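Local coordinates for putative exported protein (Peptoclostridium difficile, PDB 5TTA) that is of unknown function but is probably exported, and contains a DUF5780 region, a family of the E-set clan, at residues T53-P58 / Y116-G121; C79-K84 / H201-I206; E90-A95 / L190-K195. All coordinates share one frame; numbering follows the deposited sequence.

Contact 1 (T53-P58 / Y116-G121); sequences TPYHWP and YGIVTG
Y55 and W57 both carry CG anti to their own carbonyl carbon (chi1 -48° and -78°), and the same staggered position, two residues apart, sends two aromatic rings against the same glycine in different ways. The Y55 ring turns its face to the 116-121 loop: G117 CA sits over the middle of it, 3.5 Å from the ring centroid, in a CH-pi contact. The fit is close enough to bring Y55 CD2 within 3.3 Å of G117 C, so that the ring lies flat on the glycine backbone. W57 presents its edge instead. Its indole NE1 donates to G117 O over 2.8 Å, the N-H pointing almost straight at the oxygen (167°) and reaching a lone pair in the carbonyl plane; the oxygen also lies close to the indole plane, so both flat groups suit the bond. Alongside, V119 CG2 leans obliquely on the indole, 3.5 Å from W57 NE1, and further round the rim W57 CZ2 meets Y116 O. G117 O accepts a second bond from Q196 NE2, which also reaches Y55 O and so bridges the two loops. The Y55 hydroxyl bonds to D115, two residues before the glycine. The tyrosine itself is placed by local structure: Y55 N donates to T53 OG1 at 3.2 Å, an ST turn set within the type I beta turn T53-H56, a local motif that shapes the loop leading into strand 58-66 and probably sets the tyrosine over the glycine.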
loop_
_atom_site.group_PDB
_atom_site.type_symbol
_atom_site.label_atom_id
_atom_site.label_comp_id
_atom_site.label_asym_id
_atom_site.label_seq_id
_atom_site.Cartn_x
_atom_site.Cartn_y
_atom_site.Cartn_z
ATOM N N THR A 53 -29.785 -9.951 -9.322
ATOM C CA THR A 53 -30.079 -8.906 -10.292
ATOM C C THR A 53 -30.706 -9.539 -11.526
ATOM O O THR A 53 -30.725 -10.769 -11.658
ATOM C CB THR A 53 -28.804 -8.143 -10.657
ATOM O OG1 THR A 53 -28.017 -8.934 -11.560
ATOM C CG2 THR A 53 -27.994 -7.827 -9.414
ATOM N N PRO A 54 -31.237 -8.730 -12.458
ATOM C CA PRO A 54 -31.748 -9.312 -13.714
ATOM C C PRO A 54 -30.667 -9.937 -14.597
ATOM O O PRO A 54 -31.016 -10.633 -15.555
ATOM C CB PRO A 54 -32.431 -8.124 -14.413
ATOM C CG PRO A 54 -31.967 -6.890 -13.701
ATOM C CD PRO A 54 -31.600 -7.309 -12.310
ATOM N N TYR A 55 -29.377 -9.728 -14.305
ATOM C CA TYR A 55 -28.312 -10.310 -15.108
ATOM C C TYR A 55 -27.818 -11.639 -14.558
ATOM O O TYR A 55 -27.133 -12.371 -15.286
ATOM C CB TYR A 55 -27.138 -9.330 -15.223
ATOM C CG TYR A 55 -27.622 -7.928 -15.607
ATOM C CD1 TYR A 55 -27.768 -6.925 -14.652
ATOM C CD2 TYR A 55 -27.976 -7.638 -16.914
ATOM C CE1 TYR A 55 -28.229 -5.658 -15.005
ATOM C CE2 TYR A 55 -28.435 -6.368 -17.275
ATOM C CZ TYR A 55 -28.561 -5.388 -16.311
ATOM O OH TYR A 55 -29.029 -4.130 -16.673
ATOM N N HIS A 56 -28.153 -11.963 -13.311
ATOM C CA HIS A 56 -27.904 -13.292 -12.731
ATOM C C HIS A 56 -26.480 -13.771 -13.014
ATOM O O HIS A 56 -26.252 -14.855 -13.553
ATOM C CB HIS A 56 -28.933 -14.301 -13.242
ATOM C CG HIS A 56 -30.347 -13.933 -12.905
ATOM N ND1 HIS A 56 -30.825 -13.941 -11.612
ATOM C CD2 HIS A 56 -31.382 -13.536 -13.685
ATOM C CE1 HIS A 56 -32.095 -13.567 -11.609
ATOM N NE2 HIS A 56 -32.457 -13.312 -12.855
ATOM N N TRP A 57 -25.512 -12.957 -12.615
ATOM C CA TRP A 57 -24.132 -13.329 -12.876
ATOM C C TRP A 57 -23.741 -14.555 -12.040
ATOM O O TRP A 57 -24.160 -14.684 -10.882
ATOM C CB TRP A 57 -23.183 -12.187 -12.572
ATOM C CG TRP A 57 -23.131 -11.107 -13.647
ATOM C CD1 TRP A 57 -23.975 -10.949 -14.730
ATOM C CD2 TRP A 57 -22.203 -10.033 -13.697
ATOM N NE1 TRP A 57 -23.584 -9.851 -15.471
ATOM C CE2 TRP A 57 -22.506 -9.265 -14.850
ATOM C CE3 TRP A 57 -21.114 -9.655 -12.893
ATOM C CZ2 TRP A 57 -21.762 -8.142 -15.212
ATOM C CZ3 TRP A 57 -20.380 -8.529 -13.255
ATOM C CH2 TRP A 57 -20.716 -7.779 -14.398
ATOM N N PRO A 58 -22.943 -15.465 -12.603
ATOM C CA PRO A 58 -22.533 -16.692 -11.891
ATOM C C PRO A 58 -21.277 -16.505 -11.063
ATOM O O PRO A 58 -20.308 -15.875 -11.495
ATOM C CB PRO A 58 -22.241 -17.675 -13.040
ATOM C CG PRO A 58 -21.662 -16.787 -14.132
ATOM C CD PRO A 58 -22.428 -15.415 -13.986
ATOM N N TYR A 116 -23.513 -2.824 -18.954
ATOM C CA TYR A 116 -22.441 -3.762 -18.615
ATOM C C TYR A 116 -22.965 -5.073 -18.044
ATOM O O TYR A 116 -22.224 -6.066 -18.023
ATOM C CB TYR A 116 -21.498 -3.147 -17.575
ATOM C CG TYR A 116 -20.698 -1.940 -18.024
ATOM C CD1 TYR A 116 -20.203 -1.834 -19.325
ATOM C CD2 TYR A 116 -20.415 -0.914 -17.131
ATOM C CE1 TYR A 116 -19.454 -0.733 -19.719
ATOM C CE2 TYR A 116 -19.671 0.186 -17.513
ATOM C CZ TYR A 116 -19.190 0.274 -18.800
ATOM O OH TYR A 116 -18.453 1.375 -19.156
ATOM N N GLY A 117 -24.204 -5.085 -17.544
ATOM C CA GLY A 117 -24.768 -6.309 -17.009
ATOM C C GLY A 117 -24.867 -7.410 -18.045
ATOM O O GLY A 117 -24.810 -8.589 -17.702
ATOM N N ILE A 118 -24.984 -7.040 -19.319
ATOM C CA ILE A 118 -25.120 -7.994 -20.415
ATOM C C ILE A 118 -23.719 -8.432 -20.838
ATOM O O ILE A 118 -22.925 -7.640 -21.353
ATOM C CB ILE A 118 -25.909 -7.382 -21.577
ATOM C CG1 ILE A 118 -27.353 -7.129 -21.138
ATOM C CG2 ILE A 118 -25.877 -8.281 -22.786
ATOM C CD1 ILE A 118 -28.149 -6.268 -22.084
ATOM N N VAL A 119 -23.401 -9.701 -20.616
ATOM C CA VAL A 119 -22.049 -10.188 -20.830
ATOM C C VAL A 119 -22.008 -10.764 -22.239
ATOM O O VAL A 119 -22.636 -11.791 -22.515
ATOM C CB VAL A 119 -21.664 -11.223 -19.762
ATOM C CG1 VAL A 119 -20.260 -11.779 -19.997
ATOM C CG2 VAL A 119 -21.779 -10.581 -18.373
ATOM N N THR A 120 -21.298 -10.081 -23.141
ATOM C CA THR A 120 -21.226 -10.516 -24.529
ATOM C C THR A 120 -20.091 -11.506 -24.778
ATOM O O THR A 120 -20.084 -12.162 -25.827
ATOM C CB THR A 120 -21.084 -9.303 -25.469
ATOM O OG1 THR A 120 -19.732 -8.833 -25.474
ATOM C CG2 THR A 120 -21.991 -8.153 -25.016
ATOM N N GLY A 121 -19.158 -11.642 -23.836
ATOM C CA GLY A 121 -18.042 -12.562 -23.981
ATOM C C GLY A 121 -17.191 -12.544 -22.725
ATOM O O GLY A 121 -17.519 -11.879 -21.732
#

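Contact 2 (C79-K84 / H201-I206); sequences CLAYDK and HGVKYI
Y82 and Y205 project from the same face of the sheet, yet their rings part company: the CB atoms stand 4.3 Å apart, and from there the Y82 ring leads away from the opposite segment while the Y205 ring swings along it toward D83 and K84. The Y205 ring receives D83 O at its edge, in plane, 3.5 Å from CD2, and K204 CG lies over one of its faces, offset toward the rim. K204 reaches that position with CG anti to the backbone N (chi1 -178°) and a bend at chi2; its CB and CG also rest on the backbone and CB of K84. The Y205 hydroxyl bonds to E244 and is linked to K84 O by a water that donates to both.

Beneath these rings the backbones form a classic beta bulge, in which K204 and Y205 together face Y82 where strands 72-82 and 205-215 pair antiparallel in the main sheet. Y82 O is gripped twice, by K204 N at 2.9 Å and by Y205 N at 3.1 Å, both donors lying in the carbonyl plane; Y82 N returns a bond to Y205 O. Beyond the bulge A81 and I206 make a non-hydrogen-bonded pair.

Their side chains point to the other face, where the groups are smaller and apolar. A81 CB meets V203 CG1 at 4.0 Å, both valine methyls coming close to it, and C79 CB touches I206 CG2 at 3.9 Å. I206 puts that methyl there with CG2 anti to its backbone N, near L80 O. I48 from strand 41-50 packs on V203 and I206 alike, while L91 and W93 touch A81. At the loop end a second water accepts from K84 N and donates to G202 O.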
loop_
_atom_site.group_PDB
_atom_site.type_symbol
_atom_site.label_atom_id
_atom_site.label_comp_id
_atom_site.label_asym_id
_atom_site.label_seq_id
_atom_site.Cartn_x
_atom_site.Cartn_y
_atom_site.Cartn_z
ATOM N N CYS A 79 -9.546 -25.408 -6.646
ATOM C CA CYS A 79 -10.795 -25.950 -7.158
ATOM C C CYS A 79 -10.587 -26.658 -8.491
ATOM O O CYS A 79 -9.692 -26.314 -9.268
ATOM C CB CYS A 79 -11.849 -24.876 -7.378
ATOM S SG CYS A 79 -12.322 -23.980 -5.857
ATOM N N LEU A 80 -11.471 -27.617 -8.728
ATOM C CA LEU A 80 -11.578 -28.437 -9.923
ATOM C C LEU A 80 -13.035 -28.441 -10.335
ATOM O O LEU A 80 -13.920 -28.311 -9.486
ATOM C CB LEU A 80 -11.110 -29.877 -9.652
ATOM C CG LEU A 80 -9.670 -29.967 -9.157
ATOM C CD1 LEU A 80 -9.369 -31.448 -8.778
ATOM C CD2 LEU A 80 -8.720 -29.542 -10.257
ATOM N N ALA A 81 -13.285 -28.546 -11.637
ATOM C CA ALA A 81 -14.642 -28.426 -12.165
ATOM C C ALA A 81 -14.989 -29.622 -13.035
ATOM O O ALA A 81 -14.130 -30.155 -13.738
ATOM C CB ALA A 81 -14.796 -27.122 -12.986
ATOM N N TYR A 82 -16.267 -30.024 -13.003
ATOM C CA TYR A 82 -16.755 -31.201 -13.701
ATOM C C TYR A 82 -18.089 -30.888 -14.345
ATOM O O TYR A 82 -18.903 -30.166 -13.766
ATOM C CB TYR A 82 -16.922 -32.402 -12.733
ATOM C CG TYR A 82 -15.587 -32.855 -12.246
ATOM C CD1 TYR A 82 -14.953 -32.216 -11.178
ATOM C CD2 TYR A 82 -14.921 -33.886 -12.906
ATOM C CE1 TYR A 82 -13.679 -32.593 -10.775
ATOM C CE2 TYR A 82 -13.668 -34.273 -12.509
ATOM C CZ TYR A 82 -13.056 -33.644 -11.456
ATOM O OH TYR A 82 -11.809 -34.062 -11.102
ATOM N N ASP A 83 -18.330 -31.484 -15.522
ATOM C CA ASP A 83 -19.646 -31.404 -16.157
ATOM C C ASP A 83 -20.631 -32.375 -15.504
ATOM O O ASP A 83 -20.312 -33.105 -14.554
ATOM C CB ASP A 83 -19.553 -31.606 -17.682
ATOM C CG ASP A 83 -19.411 -33.079 -18.120
ATOM O OD1 ASP A 83 -19.430 -34.030 -17.294
ATOM O OD2 ASP A 83 -19.273 -33.297 -19.340
ATOM N N LYS A 84 -21.859 -32.398 -16.035
ATOM C CA LYS A 84 -22.927 -33.168 -15.410
ATOM C C LYS A 84 -22.664 -34.671 -15.447
ATOM O O LYS A 84 -23.309 -35.411 -14.702
ATOM C CB LYS A 84 -24.260 -32.868 -16.091
ATOM C CG LYS A 84 -24.342 -33.354 -17.522
ATOM C CD LYS A 84 -25.567 -32.813 -18.243
ATOM C CE LYS A 84 -25.726 -33.484 -19.610
ATOM N NZ LYS A 84 -26.960 -33.064 -20.336
ATOM N N HIS A 201 -25.057 -23.297 -17.219
ATOM C CA HIS A 201 -23.628 -23.317 -16.940
ATOM C C HIS A 201 -23.101 -24.720 -17.218
ATOM O O HIS A 201 -23.644 -25.694 -16.690
ATOM C CB HIS A 201 -23.338 -22.916 -15.496
ATOM C CG HIS A 201 -22.021 -22.231 -15.323
ATOM N ND1 HIS A 201 -20.828 -22.811 -15.695
ATOM C CD2 HIS A 201 -21.711 -21.003 -14.850
ATOM C CE1 HIS A 201 -19.838 -21.969 -15.456
ATOM N NE2 HIS A 201 -20.345 -20.872 -14.930
ATOM N N GLY A 202 -22.046 -24.822 -18.036
ATOM C CA GLY A 202 -21.488 -26.133 -18.334
ATOM C C GLY A 202 -20.903 -26.811 -17.111
ATOM O O GLY A 202 -20.778 -28.043 -17.071
ATOM N N VAL A 203 -20.505 -26.027 -16.121
ATOM C CA VAL A 203 -19.949 -26.560 -14.879
ATOM C C VAL A 203 -21.102 -27.002 -13.991
ATOM O O VAL A 203 -21.960 -26.193 -13.630
ATOM C CB VAL A 203 -19.081 -25.522 -14.160
ATOM C CG1 VAL A 203 -18.681 -26.045 -12.781
ATOM C CG2 VAL A 203 -17.859 -25.162 -14.978
ATOM N N LYS A 204 -21.121 -28.289 -13.633
ATOM C CA LYS A 204 -22.147 -28.839 -12.759
ATOM C C LYS A 204 -21.646 -29.036 -11.339
ATOM O O LYS A 204 -22.420 -28.884 -10.387
ATOM C CB LYS A 204 -22.648 -30.180 -13.328
ATOM C CG LYS A 204 -23.766 -30.849 -12.546
ATOM C CD LYS A 204 -25.036 -30.013 -12.522
ATOM C CE LYS A 204 -26.267 -30.896 -12.351
ATOM N NZ LYS A 204 -26.367 -31.437 -10.980
ATOM N N TYR A 205 -20.360 -29.326 -11.176
ATOM C CA TYR A 205 -19.799 -29.604 -9.873
ATOM C C TYR A 205 -18.449 -28.935 -9.750
ATOM O O TYR A 205 -17.638 -28.954 -10.683
ATOM C CB TYR A 205 -19.612 -31.128 -9.644
ATOM C CG TYR A 205 -20.827 -31.989 -9.899
ATOM C CD1 TYR A 205 -21.773 -32.215 -8.884
ATOM C CD2 TYR A 205 -20.995 -32.647 -11.116
ATOM C CE1 TYR A 205 -22.867 -33.024 -9.096
ATOM C CE2 TYR A 205 -22.080 -33.472 -11.335
ATOM C CZ TYR A 205 -23.018 -33.655 -10.324
ATOM O OH TYR A 205 -24.103 -34.459 -10.552
ATOM N N ILE A 206 -18.209 -28.376 -8.582
ATOM C CA ILE A 206 -16.911 -27.843 -8.209
ATOM C C ILE A 206 -16.500 -28.573 -6.945
ATOM O O ILE A 206 -17.288 -28.655 -5.998
ATOM C CB ILE A 206 -16.982 -26.323 -7.996
ATOM C CG1 ILE A 206 -17.318 -25.653 -9.337
ATOM C CG2 ILE A 206 -15.690 -25.797 -7.389
ATOM C CD1 ILE A 206 -17.561 -24.221 -9.198
HETATM O O HOH W 1 -22.588 -30.119 -17.511
HETATM O O HOH W 2 -25.377 -34.629 -12.921
#

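Contact 3 (E90-A95 / L190-K195); sequences ELYWDA and LFDKWK
One direct hydrogen bond crosses between the 90-95 and 190-195 loops. Y92 N donates to D192 OD2 over 2.8 Å with an N-H...O angle of 162°, meeting the oxygen from above the carboxylate plane. D192 reaches across with CG anti to its backbone N (chi1 -166°), and the same OD2 lies 3.4 Å from L91 CA and near Y92 CD2, its carboxylate turned 48° from the tyrosine ring.

Water carries much of the remaining polar contact. One molecule donates to D192 OD2 at 2.4 Å, a very short approach, with a weak second bond to E90 O. Another joins E90 O to K193 NZ, a third links Y92 O to D192 N, and a fourth connects A95 O with F191 N, so two of the four waters join backbone to backbone and two join E90 O to side chains.

Van der Waals contacts fill in around this polar seam. L190 runs alongside W93, pointing the same way, and sets CD1 4.0 Å from W93 CE3; the same methyl touches W93 O and, more loosely, L91 CD1. L91 CD1 in turn lies over the centre of a W93 ring face, while its other methyl, CD2, meets K193 CG at 3.7 Å, the lysine crossing it obliquely after a bend at chi2. The edge of the F191 ring receives A95 O in plane.

Buried as it is, D192 has a backbone N-H and a water on a single carboxylate oxygen, which would be consistent with an ionised side chain stabilised by dipoles.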
loop_
_atom_site.group_PDB
_atom_site.type_symbol
_atom_site.label_atom_id
_atom_site.label_comp_id
_atom_site.label_asym_id
_atom_site.label_seq_id
_atom_site.Cartn_x
_atom_site.Cartn_y
_atom_site.Cartn_z
ATOM N N GLU A 90 -11.570 -28.038 -18.354
ATOM C CA GLU A 90 -10.576 -26.970 -18.329
ATOM C C GLU A 90 -11.297 -25.635 -18.453
ATOM O O GLU A 90 -12.058 -25.430 -19.409
ATOM C CB GLU A 90 -9.573 -27.100 -19.471
ATOM C CG GLU A 90 -8.662 -28.285 -19.369
ATOM C CD GLU A 90 -7.637 -28.307 -20.486
ATOM O OE1 GLU A 90 -6.535 -27.743 -20.302
ATOM O OE2 GLU A 90 -7.950 -28.876 -21.550
ATOM N N LEU A 91 -11.032 -24.728 -17.511
ATOM C CA LEU A 91 -11.673 -23.420 -17.468
ATOM C C LEU A 91 -10.675 -22.276 -17.587
ATOM O O LEU A 91 -9.524 -22.384 -17.176
ATOM C CB LEU A 91 -12.451 -23.216 -16.143
ATOM C CG LEU A 91 -13.531 -24.259 -15.846
ATOM C CD1 LEU A 91 -14.283 -23.827 -14.582
ATOM C CD2 LEU A 91 -14.493 -24.379 -17.007
ATOM N N TYR A 92 -11.150 -21.155 -18.144
ATOM C CA TYR A 92 -10.589 -19.843 -17.841
ATOM C C TYR A 92 -11.200 -19.387 -16.513
ATOM O O TYR A 92 -12.192 -18.650 -16.470
ATOM C CB TYR A 92 -10.892 -18.856 -18.971
ATOM C CG TYR A 92 -10.219 -19.183 -20.283
ATOM C CD1 TYR A 92 -8.853 -18.969 -20.462
ATOM C CD2 TYR A 92 -10.954 -19.683 -21.355
ATOM C CE1 TYR A 92 -8.236 -19.245 -21.671
ATOM C CE2 TYR A 92 -10.335 -19.962 -22.588
ATOM C CZ TYR A 92 -8.978 -19.736 -22.727
ATOM O OH TYR A 92 -8.347 -20.015 -23.915
ATOM N N TRP A 93 -10.590 -19.850 -15.403
ATOM C CA TRP A 93 -11.227 -19.749 -14.090
ATOM C C TRP A 93 -11.459 -18.308 -13.652
ATOM O O TRP A 93 -12.459 -18.017 -12.981
ATOM C CB TRP A 93 -10.373 -20.437 -13.023
ATOM C CG TRP A 93 -10.445 -21.931 -13.058
ATOM C CD1 TRP A 93 -9.707 -22.787 -13.844
ATOM C CD2 TRP A 93 -11.316 -22.745 -12.272
ATOM N NE1 TRP A 93 -10.069 -24.098 -13.569
ATOM C CE2 TRP A 93 -11.042 -24.095 -12.598
ATOM C CE3 TRP A 93 -12.288 -22.459 -11.294
ATOM C CZ2 TRP A 93 -11.738 -25.168 -12.005
ATOM C CZ3 TRP A 93 -12.970 -23.506 -10.695
ATOM C CH2 TRP A 93 -12.686 -24.866 -11.046
ATOM N N ASP A 94 -10.496 -17.423 -13.911
ATOM C CA ASP A 94 -10.578 -16.023 -13.500
ATOM C C ASP A 94 -10.814 -15.078 -14.679
ATOM O O ASP A 94 -10.381 -13.923 -14.640
ATOM C CB ASP A 94 -9.324 -15.610 -12.723
ATOM C CG ASP A 94 -8.025 -15.890 -13.467
ATOM O OD1 ASP A 94 -8.060 -16.262 -14.664
ATOM O OD2 ASP A 94 -6.936 -15.723 -12.850
ATOM N N ALA A 95 -11.558 -15.524 -15.697
ATOM C CA ALA A 95 -11.867 -14.657 -16.829
ATOM C C ALA A 95 -12.715 -13.469 -16.387
ATOM O O ALA A 95 -13.557 -13.576 -15.491
ATOM C CB ALA A 95 -12.606 -15.431 -17.910
ATOM N N LEU A 190 -17.513 -16.562 -12.115
ATOM C CA LEU A 190 -17.132 -17.733 -12.947
ATOM C C LEU A 190 -17.910 -17.676 -14.272
ATOM O O LEU A 190 -18.897 -18.384 -14.485
ATOM C CB LEU A 190 -17.368 -19.033 -12.180
ATOM C CG LEU A 190 -16.706 -20.280 -12.790
ATOM C CD1 LEU A 190 -15.216 -20.129 -12.566
ATOM C CD2 LEU A 190 -17.196 -21.520 -12.113
ATOM N N PHE A 191 -17.459 -16.775 -15.163
ATOM C CA PHE A 191 -18.119 -16.528 -16.439
ATOM C C PHE A 191 -17.892 -17.624 -17.469
ATOM O O PHE A 191 -18.789 -17.891 -18.268
ATOM C CB PHE A 191 -17.644 -15.192 -17.013
ATOM C CG PHE A 191 -18.055 -14.012 -16.190
ATOM C CD1 PHE A 191 -17.106 -13.232 -15.559
ATOM C CD2 PHE A 191 -19.407 -13.718 -16.008
ATOM C CE1 PHE A 191 -17.483 -12.126 -14.794
ATOM C CE2 PHE A 191 -19.808 -12.609 -15.248
ATOM C CZ PHE A 191 -18.845 -11.816 -14.636
ATOM N N ASP A 192 -16.733 -18.287 -17.465
ATOM C CA ASP A 192 -16.475 -19.302 -18.493
ATOM C C ASP A 192 -17.500 -20.434 -18.424
ATOM O O ASP A 192 -17.812 -20.941 -17.340
ATOM C CB ASP A 192 -15.054 -19.854 -18.348
ATOM C CG ASP A 192 -14.615 -20.655 -19.579
ATOM O OD1 ASP A 192 -15.253 -20.516 -20.644
ATOM O OD2 ASP A 192 -13.636 -21.425 -19.483
ATOM N N LYS A 193 -18.041 -20.810 -19.597
ATOM C CA LYS A 193 -19.025 -21.892 -19.838
ATOM C C LYS A 193 -20.435 -21.488 -19.418
ATOM O O LYS A 193 -21.324 -22.337 -19.411
ATOM C CB LYS A 193 -18.680 -23.216 -19.132
ATOM C CG LYS A 193 -17.232 -23.704 -19.347
ATOM C CD LYS A 193 -16.997 -24.209 -20.750
ATOM C CE LYS A 193 -15.669 -24.969 -20.834
ATOM N NZ LYS A 193 -15.439 -25.470 -22.205
ATOM N N TRP A 194 -20.671 -20.225 -19.089
ATOM C CA TRP A 194 -22.003 -19.735 -18.770
ATOM C C TRP A 194 -22.627 -19.109 -20.017
ATOM O O TRP A 194 -21.955 -18.410 -20.780
ATOM C CB TRP A 194 -21.898 -18.725 -17.627
ATOM C CG TRP A 194 -23.124 -17.960 -17.227
ATOM C CD1 TRP A 194 -24.300 -18.447 -16.747
ATOM C CD2 TRP A 194 -23.251 -16.526 -17.239
ATOM N NE1 TRP A 194 -25.169 -17.393 -16.458
ATOM C CE2 TRP A 194 -24.544 -16.211 -16.760
ATOM C CE3 TRP A 194 -22.398 -15.493 -17.618
ATOM C CZ2 TRP A 194 -25.001 -14.891 -16.647
ATOM C CZ3 TRP A 194 -22.847 -14.170 -17.482
ATOM C CH2 TRP A 194 -24.133 -13.890 -16.999
ATOM N N LYS A 195 -23.899 -19.392 -20.245
ATOM C CA LYS A 195 -24.670 -18.718 -21.284
ATOM C C LYS A 195 -25.741 -17.875 -20.598
ATOM O O LYS A 195 -26.699 -18.409 -20.032
ATOM C CB LYS A 195 -25.290 -19.705 -22.269
ATOM C CG LYS A 195 -25.953 -18.990 -23.441
ATOM C CD LYS A 195 -26.539 -19.958 -24.456
ATOM C CE LYS A 195 -25.454 -20.522 -25.353
ATOM N NZ LYS A 195 -24.716 -19.428 -26.048
HETATM O O HOH W 3 -12.954 -22.835 -21.366
HETATM O O HOH W 4 -12.952 -26.539 -21.913
HETATM O O HOH W 5 -14.725 -18.172 -15.606
HETATM O O HOH W 6 -14.827 -15.773 -14.420
#

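How the contacts relate
The three contacts touch one another pairwise, and 190-195 makes most of the links. Contacts 1 and 3, whose centres lie about 13 Å apart, join where P58 O and L190 N approach to 2.9 Å, a probable hydrogen bond; W194 packs on P58 and F191 meets W57 edge-to-face. Contacts 2 and 3 are closer, about 10 Å between centres: H201 NE2 lies 2.9 Å from L190 O and G202 N 2.9 Å from K193 O, both probable hydrogen bonds. Contacts 1 and 2, centres about 20 Å apart, touch where P58 CB packs 3.8 Å from H201 CD2. Along the chain contact 3 nests within contact 2, whereas contact 1 interlaces with both. No active site is known to which they could be referred.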